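Local coordinates for acetyltransferase, GNAT family (Listeria monocytogenes str. 4b, PDB 2OH1), which probably transfers an acetyl group from acetyl-coenzyme A to an acceptor, perhaps an amine, that is not yet identified, at residues D93-L98 / F139-C144; M154-G159 / Y170-E175. One frame throughout, in Å; residues are numbered along the deposited sequence. Where two conformers were deposited one is given.

Contacts 1 and 2 reach the same mixed sheet of the GNAT fold. In contact 1 the end of helix 89-95 packs on strand 139-145. In contact 2 the end of helix 149-157 packs on the neighbouring antiparallel strand 169-175. The contact centres lie about 11 Å apart. The two strands meet directly: Cys144 O and Tyr170 N are 2.8 Å apart, a probable hydrogen bond. Side chains also join them, with Arg141 NE 2.8 Å from Gln173 OE1. Strand 139-145 leads into helix 149-157, so the chain passes from one contact to the other. Near contact 2, Tyr158 has a bound 1,2-ethanediol about 4 Å from its side chain, probably from the crystallisation liquor.

Contact 1. Residues D93-L98 / F139-C144; sequences DLWEDL and FIRLDC
Arg141 reaches from strand 139-145 along one face of the Trp95 indole. Its CG is anti to the carbonyl carbon (chi1 -69°), and the chain then runs extended to NE. CB starts at the indole rim, 3.6 Å from Trp95 CZ2. CG moves on to Trp95 CH2. CD sits almost on the normal of the six-membered ring, 3.6 Å from the Trp95 centroid, a CH-pi contact. NE comes 3.6 Å from Trp95 CZ3, and the guanidinium lies flat on the indole with the planes 10° apart. This is a cation-pi stack, offset toward the rim. Arg141 NH1 ends on the carbonyl of Leu98, with NH1 2.9 Å from Leu98 O. This hydrogen bond is fairly straight, with an N-H...O angle of 158°. The acceptor lies near the guanidinium plane, but the donor stands above the carbonyl plane. NH2 passes Leu98 CB.

The segment 93-98 holds the end of helix 89-95 and the turn after it, where Glu96 has positive phi. In this GNAT fold that helix connects strands 77-84 and 103-111, and here its end covers strand 139-145. Arg141 NE also bonds to Gln173 OE1 and NH1 to Tyr105 OH, while NH2 forms a salt bridge with Asp101. Together they hold the guanidinium in place, and Asp101 probably offsets its buried charge.

At the indole edge, Trp95 NE1 donates to a water 2.9 Å away. The water donates in turn to Asp143 OD2, which also accepts from Trp90 NE1. Leu94 CD2 packs 3.5 Å from Asp143 CB.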
loop_
_atom_site.group_PDB
_atom_site.type_symbol
_atom_site.label_atom_id
_atom_site.label_comp_id
_atom_site.label_asym_id
_atom_site.label_seq_id
_atom_site.Cartn_x
_atom_site.Cartn_y
_atom_site.Cartn_z
ATOM N N ASP A 93 10.813 11.966 7.736
ATOM C CA ASP A 93 12.065 12.479 7.173
ATOM C C ASP A 93 11.924 12.832 5.687
ATOM O O ASP A 93 12.289 13.922 5.234
ATOM C CB ASP A 93 13.210 11.418 7.351
ATOM C CG ASP A 93 14.519 11.912 6.908
ATOM O OD1 ASP A 93 15.060 12.708 7.682
ATOM O OD2 ASP A 93 14.998 11.549 5.814
ATOM N N LEU A 94 11.282 11.943 4.931
ATOM C CA LEU A 94 11.158 12.098 3.514
ATOM C C LEU A 94 10.313 13.324 3.117
ATOM O O LEU A 94 10.651 14.037 2.194
ATOM C CB LEU A 94 10.594 10.809 2.914
ATOM C CG LEU A 94 10.956 10.575 1.494
ATOM C CD1 LEU A 94 12.447 10.289 1.341
ATOM C CD2 LEU A 94 10.039 9.509 0.899
ATOM N N TRP A 95 9.205 13.538 3.825
ATOM C CA TRP A 95 8.183 14.560 3.485
ATOM C C TRP A 95 8.495 15.965 4.074
ATOM O O TRP A 95 7.835 16.930 3.738
ATOM C CB TRP A 95 6.777 14.052 3.882
ATOM C CG TRP A 95 6.272 13.007 2.889
ATOM C CD1 TRP A 95 6.563 11.681 2.875
ATOM C CD2 TRP A 95 5.509 13.260 1.693
ATOM N NE1 TRP A 95 6.013 11.093 1.785
ATOM C CE2 TRP A 95 5.345 12.043 1.038
ATOM C CE3 TRP A 95 4.908 14.427 1.138
ATOM C CZ2 TRP A 95 4.631 11.938 -0.180
ATOM C CZ3 TRP A 95 4.203 14.316 -0.060
ATOM C CH2 TRP A 95 4.072 13.086 -0.679
ATOM N N GLU A 96 9.484 16.024 4.963
ATOM C CA GLU A 96 10.011 17.307 5.483
ATOM C C GLU A 96 8.848 18.129 6.019
ATOM O O GLU A 96 8.077 17.616 6.843
ATOM C CB GLU A 96 10.860 18.020 4.426
ATOM C CG GLU A 96 12.061 17.176 4.015
ATOM C CD GLU A 96 13.119 17.913 3.213
ATOM O OE1 GLU A 96 12.805 18.988 2.641
ATOM O OE2 GLU A 96 14.271 17.404 3.167
ATOM N N ASP A 97 8.669 19.375 5.605
ATOM C CA ASP A 97 7.672 20.205 6.293
ATOM C C ASP A 97 6.228 19.865 5.911
ATOM O O ASP A 97 5.283 20.435 6.457
ATOM C CB ASP A 97 7.956 21.686 6.049
ATOM C CG ASP A 97 9.289 22.121 6.629
ATOM O OD1 ASP A 97 9.567 21.791 7.806
ATOM O OD2 ASP A 97 10.058 22.778 5.896
ATOM N N LEU A 98 6.040 18.945 4.971
ATOM C CA LEU A 98 4.722 18.423 4.737
ATOM C C LEU A 98 4.355 17.338 5.735
ATOM O O LEU A 98 3.197 17.016 5.847
ATOM C CB LEU A 98 4.600 17.910 3.306
ATOM C CG LEU A 98 4.737 18.898 2.139
ATOM C CD1 LEU A 98 4.293 18.223 0.838
ATOM C CD2 LEU A 98 3.940 20.126 2.422
ATOM N N PHE A 139 -4.947 13.769 2.753
ATOM C CA PHE A 139 -4.048 13.225 1.751
ATOM C C PHE A 139 -3.786 11.736 1.964
ATOM O O PHE A 139 -3.714 11.259 3.109
ATOM C CB PHE A 139 -2.670 13.886 1.808
ATOM C CG PHE A 139 -2.679 15.387 1.671
ATOM C CD1 PHE A 139 -2.862 15.973 0.436
ATOM C CD2 PHE A 139 -2.484 16.186 2.777
ATOM C CE1 PHE A 139 -2.873 17.376 0.310
ATOM C CE2 PHE A 139 -2.471 17.574 2.650
ATOM C CZ PHE A 139 -2.674 18.148 1.424
ATOM N N ILE A 140 -3.608 11.026 0.855
ATOM C CA ILE A 140 -2.950 9.722 0.840
ATOM C C ILE A 140 -1.604 9.987 0.151
ATOM O O ILE A 140 -1.556 10.673 -0.887
ATOM C CB ILE A 140 -3.694 8.614 -0.003
ATOM C CG1 ILE A 140 -5.128 8.347 0.441
ATOM C CG2 ILE A 140 -2.889 7.277 -0.029
ATOM C CD1 ILE A 140 -5.282 8.048 1.932
ATOM N N ARG A 141 -0.539 9.428 0.721
ATOM C CA ARG A 141 0.838 9.664 0.279
ATOM C C ARG A 141 1.576 8.382 0.089
ATOM O O ARG A 141 1.289 7.376 0.740
ATOM C CB ARG A 141 1.585 10.549 1.267
ATOM C CG ARG A 141 1.025 11.994 1.233
ATOM C CD ARG A 141 1.676 12.844 2.290
ATOM N NE ARG A 141 1.334 14.253 2.111
ATOM C CZ ARG A 141 1.551 15.184 2.994
ATOM N NH1 ARG A 141 2.043 14.883 4.177
ATOM N NH2 ARG A 141 1.193 16.435 2.701
ATOM N N LEU A 142 2.520 8.430 -0.827
ATOM C CA LEU A 142 3.429 7.300 -0.983
ATOM C C LEU A 142 4.723 7.764 -1.665
ATOM O O LEU A 142 4.818 8.879 -2.138
ATOM C CB LEU A 142 2.782 6.178 -1.755
ATOM C CG LEU A 142 2.368 6.578 -3.170
ATOM C CD1 LEU A 142 3.540 6.419 -4.171
ATOM C CD2 LEU A 142 1.131 5.827 -3.602
ATOM N N ASP A 143 5.742 6.906 -1.591
ATOM C CA ASP A 143 7.023 7.169 -2.255
ATOM C C ASP A 143 7.346 6.019 -3.219
ATOM O O ASP A 143 6.823 4.922 -3.095
ATOM C CB ASP A 143 8.099 7.413 -1.204
ATOM C CG ASP A 143 8.312 6.258 -0.229
ATOM O OD1 ASP A 143 8.596 5.111 -0.661
ATOM O OD2 ASP A 143 8.293 6.478 1.033
ATOM N N CYS A 144 8.182 6.293 -4.216
ATOM C CA CYS A 144 8.504 5.298 -5.255
ATOM C C CYS A 144 9.934 5.533 -5.652
ATOM O O CYS A 144 10.317 6.648 -5.860
ATOM C CB CYS A 144 7.613 5.474 -6.521
ATOM S SG CYS A 144 7.695 4.104 -7.621
HETATM O O HOH W 1 6.351 8.225 2.080
#

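Contact 2. Residues M154-G159 / Y170-E175; sequences MYVRYG and YLYQKE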
loop_
_atom_site.group_PDB
_atom_site.type_symbol
_atom_site.label_atom_id
_atom_site.label_comp_id
_atom_site.label_asym_id
_atom_site.label_seq_id
_atom_site.Cartn_x
_atom_site.Cartn_y
_atom_site.Cartn_z
HETATM N N MSE A 154 2.279 3.998 -12.971
HETATM C CA MSE A 154 1.058 3.484 -12.373
HETATM C C MSE A 154 0.488 4.487 -11.385
HETATM O O MSE A 154 -0.673 4.831 -11.398
HETATM C CB MSE A 154 1.340 2.139 -11.713
HETATM C CG MSE A 154 0.084 1.524 -11.189
HETATM SE SE MSE A 154 0.345 -0.040 -10.059
HETATM C CE MSE A 154 0.665 0.953 -8.468
ATOM N N TYR A 155 1.331 4.992 -10.498
ATOM C CA TYR A 155 0.826 5.953 -9.538
ATOM C C TYR A 155 0.236 7.206 -10.203
ATOM O O TYR A 155 -0.768 7.744 -9.777
ATOM C CB TYR A 155 1.914 6.329 -8.521
ATOM C CG TYR A 155 2.339 5.159 -7.654
ATOM C CD1 TYR A 155 1.387 4.381 -7.010
ATOM C CD2 TYR A 155 3.662 4.870 -7.438
ATOM C CE1 TYR A 155 1.767 3.335 -6.157
ATOM C CE2 TYR A 155 4.047 3.831 -6.627
ATOM C CZ TYR A 155 3.099 3.079 -5.974
ATOM O OH TYR A 155 3.540 2.059 -5.123
ATOM N N VAL A 156 0.899 7.687 -11.242
ATOM C CA VAL A 156 0.353 8.839 -11.968
ATOM C C VAL A 156 -1.004 8.487 -12.604
ATOM O O VAL A 156 -1.966 9.242 -12.529
ATOM C CB VAL A 156 1.381 9.347 -13.000
ATOM C CG1 VAL A 156 0.751 10.447 -13.950
ATOM C CG2 VAL A 156 2.666 9.766 -12.266
ATOM N N ARG A 157 -1.073 7.329 -13.230
ATOM C CA ARG A 157 -2.298 6.844 -13.874
ATOM C C ARG A 157 -3.434 6.738 -12.856
ATOM O O ARG A 157 -4.587 7.032 -13.181
ATOM C CB ARG A 157 -2.035 5.485 -14.485
ATOM C CG ARG A 157 -3.114 5.021 -15.394
ATOM C CD ARG A 157 -2.606 3.917 -16.285
ATOM N NE ARG A 157 -2.323 2.717 -15.513
ATOM C CZ ARG A 157 -1.116 2.166 -15.369
ATOM N NH1 ARG A 157 -0.043 2.682 -15.952
ATOM N NH2 ARG A 157 -0.995 1.060 -14.645
ATOM N N TYR A 158 -3.100 6.353 -11.633
ATOM C CA TYR A 158 -4.075 6.262 -10.540
ATOM C C TYR A 158 -4.440 7.603 -9.893
ATOM O O TYR A 158 -5.184 7.637 -8.914
ATOM C CB TYR A 158 -3.583 5.309 -9.453
ATOM C CG TYR A 158 -3.465 3.828 -9.804
ATOM C CD1 TYR A 158 -3.893 3.271 -11.017
ATOM C CD2 TYR A 158 -3.005 2.945 -8.814
ATOM C CE1 TYR A 158 -3.771 1.884 -11.251
ATOM C CE2 TYR A 158 -2.894 1.606 -9.044
ATOM C CZ TYR A 158 -3.275 1.078 -10.239
ATOM O OH TYR A 158 -3.181 -0.284 -10.441
ATOM N N GLY A 159 -3.920 8.720 -10.414
ATOM C CA GLY A 159 -4.330 10.038 -9.986
ATOM C C GLY A 159 -3.494 10.700 -8.910
ATOM O O GLY A 159 -3.894 11.726 -8.395
ATOM N N TYR A 170 10.765 9.352 -5.579
ATOM C CA TYR A 170 9.774 10.379 -5.932
ATOM C C TYR A 170 8.604 10.284 -4.924
ATOM O O TYR A 170 8.211 9.208 -4.488
ATOM C CB TYR A 170 9.264 10.173 -7.342
ATOM C CG TYR A 170 10.287 10.360 -8.419
ATOM C CD1 TYR A 170 11.159 11.446 -8.411
ATOM C CD2 TYR A 170 10.323 9.504 -9.494
ATOM C CE1 TYR A 170 12.057 11.638 -9.451
ATOM C CE2 TYR A 170 11.188 9.669 -10.524
ATOM C CZ TYR A 170 12.073 10.738 -10.523
ATOM O OH TYR A 170 12.954 10.902 -11.579
ATOM N N LEU A 171 8.064 11.433 -4.572
ATOM C CA LEU A 171 6.985 11.539 -3.614
ATOM C C LEU A 171 5.688 11.896 -4.347
ATOM O O LEU A 171 5.668 12.817 -5.157
ATOM C CB LEU A 171 7.303 12.639 -2.588
ATOM C CG LEU A 171 8.306 12.326 -1.470
ATOM C CD1 LEU A 171 9.718 11.945 -1.970
ATOM C CD2 LEU A 171 8.353 13.511 -0.544
ATOM N N TYR A 172 4.599 11.207 -3.981
ATOM C CA TYR A 172 3.288 11.366 -4.619
ATOM C C TYR A 172 2.241 11.550 -3.554
ATOM O O TYR A 172 2.253 10.910 -2.517
ATOM C CB TYR A 172 2.925 10.138 -5.432
ATOM C CG TYR A 172 3.828 9.926 -6.638
ATOM C CD1 TYR A 172 3.542 10.512 -7.848
ATOM C CD2 TYR A 172 4.933 9.071 -6.572
ATOM C CE1 TYR A 172 4.370 10.333 -8.949
ATOM C CE2 TYR A 172 5.753 8.899 -7.657
ATOM C CZ TYR A 172 5.468 9.519 -8.842
ATOM O OH TYR A 172 6.258 9.302 -9.945
ATOM N N GLN A 173 1.263 12.390 -3.847
ATOM C CA GLN A 173 0.093 12.525 -2.977
ATOM C C GLN A 173 -1.167 12.735 -3.750
ATOM O O GLN A 173 -1.156 13.268 -4.848
ATOM C CB GLN A 173 0.279 13.624 -1.954
ATOM C CG GLN A 173 0.204 15.002 -2.402
ATOM C CD GLN A 173 0.318 16.070 -1.266
ATOM O OE1 GLN A 173 0.612 15.796 -0.099
ATOM N NE2 GLN A 173 0.149 17.312 -1.664
ATOM N N LYS A 174 -2.234 12.267 -3.141
ATOM C CA LYS A 174 -3.549 12.464 -3.691
ATOM C C LYS A 174 -4.362 13.221 -2.647
ATOM O O LYS A 174 -4.525 12.752 -1.523
ATOM C CB LYS A 174 -4.182 11.140 -4.046
ATOM C CG LYS A 174 -5.483 11.314 -4.784
ATOM C CD LYS A 174 -6.239 10.055 -5.084
ATOM C CE LYS A 174 -5.702 9.303 -6.209
ATOM N NZ LYS A 174 -6.776 8.482 -6.865
ATOM N N GLU A 175 -4.945 14.348 -3.027
ATOM C CA GLU A 175 -5.782 15.079 -2.112
ATOM C C GLU A 175 -7.147 14.402 -2.074
ATOM O O GLU A 175 -7.709 14.003 -3.098
ATOM C CB GLU A 175 -5.873 16.546 -2.536
ATOM C CG GLU A 175 -6.272 17.479 -1.365
ATOM C CD GLU A 175 -5.919 18.972 -1.616
ATOM O OE1 GLU A 175 -5.584 19.315 -2.779
ATOM O OE2 GLU A 175 -5.995 19.773 -0.642
#
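Tyr172, Lys174 and Tyr155 have the most surface buried where the end of helix 149-157 meets strand 169-175. Tyr172 points toward the helix, with CG anti to the carbonyl carbon (chi1 -66°). One face of its ring looks onto Tyr155 CB. The two tyrosine rings meet obliquely, with centroids 6.0 Å apart and planes at 44°. Their closest atoms, Tyr155 CD2 and Tyr172 CD2, are 4.5 Å apart, so this is loose apolar packing. Val156 supplies a closer touch. Its CG2 lies 3.8 Å from Tyr172 CE1. Tyr172 OH is hydrogen-bonded to Asn152 OD1 of helix 149-157, one turn before Val156.

The helix ends in a Schellman motif at Gly159, which has positive phi and whose N bonds to Val156 O. A regular helix bond runs from Tyr158 N to Met154 O. In the GNAT fold this helix follows strand 139-145 and packs on one face of the sheet, over the adjacent antiparallel strands 139-145 and 169-175.

Lys174 reaches this helix end from the strand. It leaves with CG anti to the backbone N (chi1 -173°), and its chain bends at chi3. CE passes 3.7 Å from Gly159 O. NZ then donates to the carbonyl of Tyr158, with NZ 2.7 Å from Tyr158 O and nearly along the C=O axis. Lys174 NZ also forms a salt bridge with Glu129 OE2 of helix 120-134.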